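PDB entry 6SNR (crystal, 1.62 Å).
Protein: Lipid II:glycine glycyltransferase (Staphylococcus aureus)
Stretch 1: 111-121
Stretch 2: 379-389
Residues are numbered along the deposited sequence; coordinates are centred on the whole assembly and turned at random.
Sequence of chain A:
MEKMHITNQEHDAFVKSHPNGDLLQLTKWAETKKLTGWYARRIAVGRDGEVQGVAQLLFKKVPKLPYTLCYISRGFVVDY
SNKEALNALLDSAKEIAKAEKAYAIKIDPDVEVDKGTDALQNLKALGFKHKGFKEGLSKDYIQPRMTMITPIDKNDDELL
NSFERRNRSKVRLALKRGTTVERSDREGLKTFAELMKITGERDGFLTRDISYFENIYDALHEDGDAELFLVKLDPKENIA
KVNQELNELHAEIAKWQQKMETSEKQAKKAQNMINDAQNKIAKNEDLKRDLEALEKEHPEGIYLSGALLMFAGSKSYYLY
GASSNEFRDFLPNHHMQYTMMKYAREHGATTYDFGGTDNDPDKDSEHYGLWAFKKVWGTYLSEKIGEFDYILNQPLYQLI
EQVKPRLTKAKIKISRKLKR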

ATOM      1  N   VAL A 111      -4.335  -3.699  16.448  1.00 17.44           N
ATOM      2  CA  VAL A 111      -5.591  -3.664  17.176  1.00 17.94           C
ATOM      3  C   VAL A 111      -5.935  -2.190  17.359  1.00 18.39           C
ATOM      4  O   VAL A 111      -5.144  -1.429  17.838  1.00 18.15           O
ATOM      5  CB  VAL A 111      -5.521  -4.392  18.548  1.00 19.76           C
ATOM      6  CG1 VAL A 111      -6.825  -4.248  19.350  1.00 19.71           C
ATOM      7  CG2 VAL A 111      -5.195  -5.852  18.310  1.00 20.70           C
ATOM      8  N   GLU A 112      -7.111  -1.808  16.896  1.00 20.16           N
ATOM      9  CA  GLU A 112      -7.532  -0.410  17.007  1.00 20.70           C
ATOM     10  C   GLU A 112      -7.902  -0.070  18.466  1.00 21.46           C
ATOM     11  O   GLU A 112      -8.418  -0.921  19.207  1.00 21.86           O
ATOM     12  CB  GLU A 112      -8.678  -0.168  16.014  1.00 23.39           C
ATOM     13  CG  GLU A 112      -8.165  -0.081  14.577  1.00 25.82           C
ATOM     14  CD  GLU A 112      -9.228   0.091  13.497  1.00 29.69           C
ATOM     15  OE1 GLU A 112     -10.436  -0.118  13.776  1.00 34.46           O
ATOM     16  OE2 GLU A 112      -8.806   0.400  12.350  1.00 31.67           O
ATOM     17  N   VAL A 113      -7.659   1.172  18.873  1.00 20.95           N
ATOM     18  CA  VAL A 113      -7.910   1.588  20.261  1.00 24.20           C
ATOM     19  C   VAL A 113      -9.390   1.358  20.605  1.00 24.82           C
ATOM     20  O   VAL A 113      -9.699   0.914  21.726  1.00 26.20           O
ATOM     21  CB  VAL A 113      -7.560   3.065  20.506  1.00 25.84           C
ATOM     22  CG1 VAL A 113      -8.075   3.508  21.897  1.00 28.27           C
ATOM     23  CG2 VAL A 113      -6.065   3.302  20.372  1.00 25.60           C
ATOM     24  N   ASP A 114     -10.253   1.680  19.632  1.00 27.80           N
ATOM     25  CA  ASP A 114     -11.709   1.421  19.629  1.00 34.00           C
ATOM     26  C   ASP A 114     -12.064   0.057  20.229  1.00 33.00           C
ATOM     27  O   ASP A 114     -13.059  -0.109  20.959  1.00 33.95           O
ATOM     28  CB  ASP A 114     -12.139   1.428  18.146  1.00 40.69           C
ATOM     29  CG  ASP A 114     -13.626   1.487  17.941  1.00 44.85           C
ATOM     30  OD1 ASP A 114     -14.385   0.711  18.570  1.00 50.17           O
ATOM     31  OD2 ASP A 114     -14.030   2.297  17.084  1.00 46.11           O
ATOM     32  N   LYS A 115     -11.239  -0.923  19.887  1.00 28.40           N
ATOM     33  CA  LYS A 115     -11.507  -2.318  20.152  1.00 30.85           C
ATOM     34  C   LYS A 115     -10.453  -2.923  21.029  1.00 28.48           C
ATOM     35  O   LYS A 115     -10.310  -4.151  21.005  1.00 31.45           O
ATOM     36  CB  LYS A 115     -11.501  -3.097  18.835  1.00 32.73           C
ATOM     37  CG  LYS A 115     -12.625  -2.721  17.906  1.00 38.19           C
ATOM     38  CD  LYS A 115     -12.197  -2.786  16.456  1.00 42.50           C
ATOM     39  CE  LYS A 115     -13.434  -2.908  15.587  1.00 46.14           C
ATOM     40  NZ  LYS A 115     -14.432  -1.831  15.879  1.00 48.80           N
ATOM     41  N   GLY A 116      -9.693  -2.089  21.752  1.00 26.31           N
ATOM     42  CA  GLY A 116      -8.480  -2.553  22.390  1.00 28.56           C
ATOM     43  C   GLY A 116      -8.521  -2.612  23.897  1.00 27.57           C
ATOM     44  O   GLY A 116      -7.474  -2.763  24.506  1.00 28.88           O
ATOM     45  N   THR A 117      -9.716  -2.487  24.490  1.00 29.64           N
ATOM     46  CA  THR A 117      -9.835  -2.426  25.953  1.00 30.58           C
ATOM     47  C   THR A 117      -9.292  -3.708  26.596  1.00 28.01           C
ATOM     48  O   THR A 117      -8.452  -3.624  27.495  1.00 29.35           O
ATOM     49  CB  THR A 117     -11.299  -2.155  26.407  1.00 34.28           C
ATOM     50  OG1 THR A 117     -11.720  -0.880  25.919  1.00 38.29           O
ATOM     51  CG2 THR A 117     -11.431  -2.151  27.941  1.00 36.19           C
ATOM     52  N   ASP A 118      -9.745  -4.858  26.105  1.00 27.88           N
ATOM     53  CA  ASP A 118      -9.232  -6.159  26.542  1.00 28.88           C
ATOM     54  C   ASP A 118      -7.730  -6.275  26.346  1.00 28.15           C
ATOM     55  O   ASP A 118      -7.017  -6.739  27.248  1.00 26.69           O
ATOM     56  CB  ASP A 118      -9.929  -7.316  25.806  1.00 31.13           C
ATOM     57  CG  ASP A 118     -11.318  -7.611  26.354  1.00 35.20           C
ATOM     58  OD1 ASP A 118     -11.736  -6.966  27.344  1.00 39.83           O
ATOM     59  OD2 ASP A 118     -12.007  -8.487  25.797  1.00 35.56           O
ATOM     60  N   ALA A 119      -7.239  -5.906  25.153  1.00 24.74           N
ATOM     61  CA  ALA A 119      -5.794  -5.998  24.898  1.00 23.87           C
ATOM     62  C   ALA A 119      -4.969  -5.197  25.891  1.00 22.61           C
ATOM     63  O   ALA A 119      -4.015  -5.699  26.483  1.00 23.69           O
ATOM     64  CB  ALA A 119      -5.435  -5.598  23.447  1.00 23.90           C
ATOM     65  N   LEU A 120      -5.346  -3.938  26.091  1.00 23.48           N
ATOM     66  CA  LEU A 120      -4.627  -3.095  27.015  1.00 24.52           C
ATOM     67  C   LEU A 120      -4.636  -3.710  28.399  1.00 22.13           C
ATOM     68  O   LEU A 120      -3.596  -3.753  29.046  1.00 25.27           O
ATOM     69  CB  LEU A 120      -5.263  -1.691  27.057  1.00 24.41           C
ATOM     70  CG  LEU A 120      -5.023  -0.884  25.775  1.00 25.54           C
ATOM     71  CD1 LEU A 120      -6.030   0.272  25.628  1.00 27.92           C
ATOM     72  CD2 LEU A 120      -3.627  -0.343  25.757  1.00 25.29           C
ATOM     73  N   GLN A 121      -5.807  -4.178  28.838  1.00 23.89           N
ATOM     74  CA  GLN A 121      -5.976  -4.693  30.215  1.00 26.79           C
ATOM     75  C   GLN A 121      -5.154  -5.954  30.413  1.00 26.24           C
ATOM     76  O   GLN A 121      -4.380  -6.093  31.403  1.00 26.86           O
ATOM     77  CB  GLN A 121      -7.459  -4.961  30.511  1.00 29.04           C
ATOM     78  CG  GLN A 121      -8.249  -3.665  30.685  1.00 37.38           C
ATOM     79  CD  GLN A 121      -9.667  -3.852  31.225  1.00 43.57           C
ATOM     80  OE1 GLN A 121     -10.105  -4.964  31.508  1.00 49.77           O
ATOM     81  NE2 GLN A 121     -10.381  -2.739  31.392  1.00 45.97           N
ATOM     82  N   THR A 379     -10.287   7.354   2.876  1.00 20.60           N
ATOM     83  CA  THR A 379      -9.618   6.741   4.007  1.00 21.03           C
ATOM     84  C   THR A 379     -10.244   7.088   5.323  1.00 23.32           C
ATOM     85  O   THR A 379     -10.765   8.206   5.501  1.00 21.63           O
ATOM     86  CB  THR A 379      -8.162   7.208   4.072  1.00 19.51           C
ATOM     87  OG1 THR A 379      -8.091   8.638   3.946  1.00 20.26           O
ATOM     88  CG2 THR A 379      -7.325   6.559   2.962  1.00 17.96           C
ATOM     89  N   TYR A 380     -10.156   6.150   6.273  1.00 20.27           N
ATOM     90  CA  TYR A 380     -10.394   6.463   7.655  1.00 20.92           C
ATOM     91  C   TYR A 380      -9.120   6.299   8.439  1.00 20.17           C
ATOM     92  O   TYR A 380      -8.217   5.565   8.030  1.00 19.50           O
ATOM     93  CB  TYR A 380     -11.492   5.609   8.271  1.00 20.86           C
ATOM     94  CG  TYR A 380     -11.141   4.138   8.420  1.00 23.39           C
ATOM     95  CD1 TYR A 380     -11.442   3.264   7.400  1.00 26.32           C
ATOM     96  CD2 TYR A 380     -10.540   3.641   9.572  1.00 25.91           C
ATOM     97  CE1 TYR A 380     -11.147   1.942   7.473  1.00 30.16           C
ATOM     98  CE2 TYR A 380     -10.266   2.257   9.657  1.00 25.74           C
ATOM     99  CZ  TYR A 380     -10.577   1.443   8.584  1.00 28.65           C
ATOM    100  OH  TYR A 380     -10.336   0.070   8.538  1.00 34.48           O
ATOM    101  N   LEU A 381      -9.003   7.076   9.508  1.00 20.89           N
ATOM    102  CA  LEU A 381      -7.837   6.979  10.375  1.00 19.87           C
ATOM    103  C   LEU A 381      -7.966   5.803  11.319  1.00 20.65           C
ATOM    104  O   LEU A 381      -8.935   5.705  12.093  1.00 21.66           O
ATOM    105  CB  LEU A 381      -7.730   8.253  11.205  1.00 21.09           C
ATOM    106  CG  LEU A 381      -6.612   8.322  12.204  1.00 23.18           C
ATOM    107  CD1 LEU A 381      -5.343   8.630  11.449  1.00 24.70           C
ATOM    108  CD2 LEU A 381      -6.968   9.381  13.253  1.00 27.69           C
ATOM    109  N   SER A 382      -6.961   4.910  11.264  1.00 18.92           N
ATOM    110  CA  SER A 382      -6.878   3.719  12.101  1.00 18.79           C
ATOM    111  C   SER A 382      -5.846   3.970  13.179  1.00 19.58           C
ATOM    112  O   SER A 382      -4.629   4.032  12.889  1.00 21.08           O
ATOM    113  CB  SER A 382      -6.492   2.525  11.207  1.00 19.71           C
ATOM    114  OG  SER A 382      -6.436   1.310  11.972  1.00 22.75           O
ATOM    115  N   GLU A 383      -6.315   4.122  14.420  1.00 18.56           N
ATOM    116  CA  GLU A 383      -5.446   4.405  15.552  1.00 18.22           C
ATOM    117  C   GLU A 383      -5.274   3.114  16.332  1.00 18.28           C
ATOM    118  O   GLU A 383      -6.265   2.534  16.766  1.00 18.46           O
ATOM    119  CB  GLU A 383      -6.100   5.425  16.500  1.00 19.13           C
ATOM    120  N   LYS A 384      -4.020   2.657  16.455  1.00 19.18           N
ATOM    121  CA  LYS A 384      -3.700   1.375  17.046  1.00 19.90           C
ATOM    122  C   LYS A 384      -3.332   1.544  18.517  1.00 18.52           C
ATOM    123  O   LYS A 384      -3.006   2.649  18.979  1.00 18.60           O
ATOM    124  CB  LYS A 384      -2.512   0.766  16.293  1.00 22.48           C
ATOM    125  CG  LYS A 384      -2.797   0.213  14.889  1.00 29.59           C
ATOM    126  CD  LYS A 384      -3.451   1.059  13.856  1.00 33.34           C
ATOM    127  CE  LYS A 384      -3.066   0.625  12.429  1.00 29.15           C
ATOM    128  NZ  LYS A 384      -4.023  -0.283  11.789  1.00 26.13           N
ATOM    129  N   ILE A 385      -3.369   0.448  19.251  1.00 18.19           N
ATOM    130  CA  ILE A 385      -3.068   0.520  20.688  1.00 18.84           C
ATOM    131  C   ILE A 385      -1.606   0.844  20.958  1.00 19.58           C
ATOM    132  O   ILE A 385      -1.279   1.397  22.020  1.00 19.03           O
ATOM    133  CB  ILE A 385      -3.513  -0.780  21.403  1.00 19.32           C
ATOM    134  CG1 ILE A 385      -2.913  -2.046  20.788  1.00 18.45           C
ATOM    135  CG2 ILE A 385      -5.022  -0.858  21.397  1.00 20.36           C
ATOM    136  CD1 ILE A 385      -3.096  -3.288  21.672  1.00 18.17           C
ATOM    137  N   GLY A 386      -0.697   0.513  20.024  1.00 17.71           N
ATOM    138  CA  GLY A 386       0.687   0.873  20.141  1.00 17.71           C
ATOM    139  C   GLY A 386       1.648  -0.261  20.461  1.00 17.03           C
ATOM    140  O   GLY A 386       1.406  -1.388  20.096  1.00 15.44           O
ATOM    141  N   GLU A 387       2.757   0.108  21.082  1.00 16.09           N
ATOM    142  CA  GLU A 387       3.922  -0.731  21.290  1.00 16.84           C
ATOM    143  C   GLU A 387       4.039  -1.084  22.759  1.00 18.55           C
ATOM    144  O   GLU A 387       3.855  -0.216  23.624  1.00 18.93           O
ATOM    145  CB  GLU A 387       5.172  -0.014  20.784  1.00 17.29           C
ATOM    146  CG  GLU A 387       6.425  -0.871  20.764  1.00 17.13           C
ATOM    147  CD  GLU A 387       7.548  -0.134  20.105  1.00 16.48           C
ATOM    148  OE1 GLU A 387       7.528   0.053  18.861  1.00 18.50           O
ATOM    149  OE2 GLU A 387       8.494   0.249  20.796  1.00 18.52           O
ATOM    150  N   PHE A 388       4.340  -2.358  23.056  1.00 16.87           N
ATOM    151  CA  PHE A 388       4.426  -2.852  24.423  1.00 17.57           C
ATOM    152  C   PHE A 388       5.684  -3.707  24.564  1.00 19.23           C
ATOM    153  O   PHE A 388       6.038  -4.467  23.660  1.00 19.06           O
ATOM    154  CB  PHE A 388       3.236  -3.779  24.735  1.00 18.22           C
ATOM    155  CG  PHE A 388       1.875  -3.134  24.574  1.00 18.73           C
ATOM    156  CD1 PHE A 388       1.312  -2.975  23.331  1.00 20.35           C
ATOM    157  CD2 PHE A 388       1.156  -2.700  25.690  1.00 20.14           C
ATOM    158  CE1 PHE A 388       0.105  -2.352  23.184  1.00 21.60           C
ATOM    159  CE2 PHE A 388      -0.092  -2.110  25.538  1.00 20.54           C
ATOM    160  CZ  PHE A 388      -0.607  -1.928  24.281  1.00 20.89           C
ATOM    161  N   ASP A 389       6.335  -3.628  25.733  1.00 19.57           N
ATOM    162  CA  ASP A 389       7.557  -4.375  25.983  1.00 20.40           C
ATOM    163  C   ASP A 389       7.386  -5.222  27.238  1.00 21.59           C
ATOM    164  O   ASP A 389       6.920  -4.724  28.259  1.00 20.24           O
ATOM    165  CB  ASP A 389       8.752  -3.457  26.165  1.00 20.14           C
ATOM    166  CG  ASP A 389       9.070  -2.663  24.934  1.00 22.63           C
ATOM    167  OD1 ASP A 389       9.376  -3.316  23.925  1.00 24.80           O
ATOM    168  OD2 ASP A 389       9.091  -1.411  24.996  1.00 25.50           O
TER

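The two stretches, at least 265 residues apart in sequence wherever they touch, bury 497 Å² between them. Their backbones meet at a single beta bridge between Glu-112 and Lys-384, whose CA atoms lie 4.2 Å apart. Two hydrogen bonds flank this pair: Ile-385 N donates to Val-111 O (2.9 Å, 142° at the hydrogen) and Val-113 N to Glu-383 O (2.9 Å, 159°). The same two carbonyl oxygens also accept CA-H...O contacts from the bridged residues, Lys-384 CA to Val-111 O at 3.3 Å and Glu-112 CA to Glu-383 O at 3.2 Å, so each oxygen is approached by both an amide and an alpha hydrogen. Beyond the bridge, stretch 1 turns through a 3-10 segment, with Lys-115 N bonded to Glu-112 O at 2.9 Å, and enters a helix.

The polar side-chain contact centres on Glu-112. Its CA-to-CB bond points away from stretch 2, yet the extended side chain (chi1 m, chi2 t) brings its carboxylate back to accept a short hydrogen bond from Ser-382 OG to Glu-112 OE2, at 2.6 Å. Ser-382 OG in turn accepts from Lys-384 NZ (2.9 Å), linking lysine, serine and glutamate in a chain. Glu-112 OE2 also lies at the edge of the Tyr-380 ring, 3.6 Å from Tyr-380 CE2.

Apolar packing gathers around Ile-385, which has 115 Å² covered, the largest share of any residue here. Its CD1 lies 3.7 Å from Ala-119 CB and 4.1 Å from Val-111 CB, while Ile-385 CG2 approaches Gly-116 CA at 4.0 Å. Gly-116, at the helix N-cap position, leaves room for that methyl: an ideal CB there would sit 2.5 Å from Ile-385 CG2, a clash. Farther along the helix, Leu-120 CD2 meets the edge of the Phe-388 ring, 3.7 Å from Phe-388 CZ, extending the apolar contact beyond Ile-385.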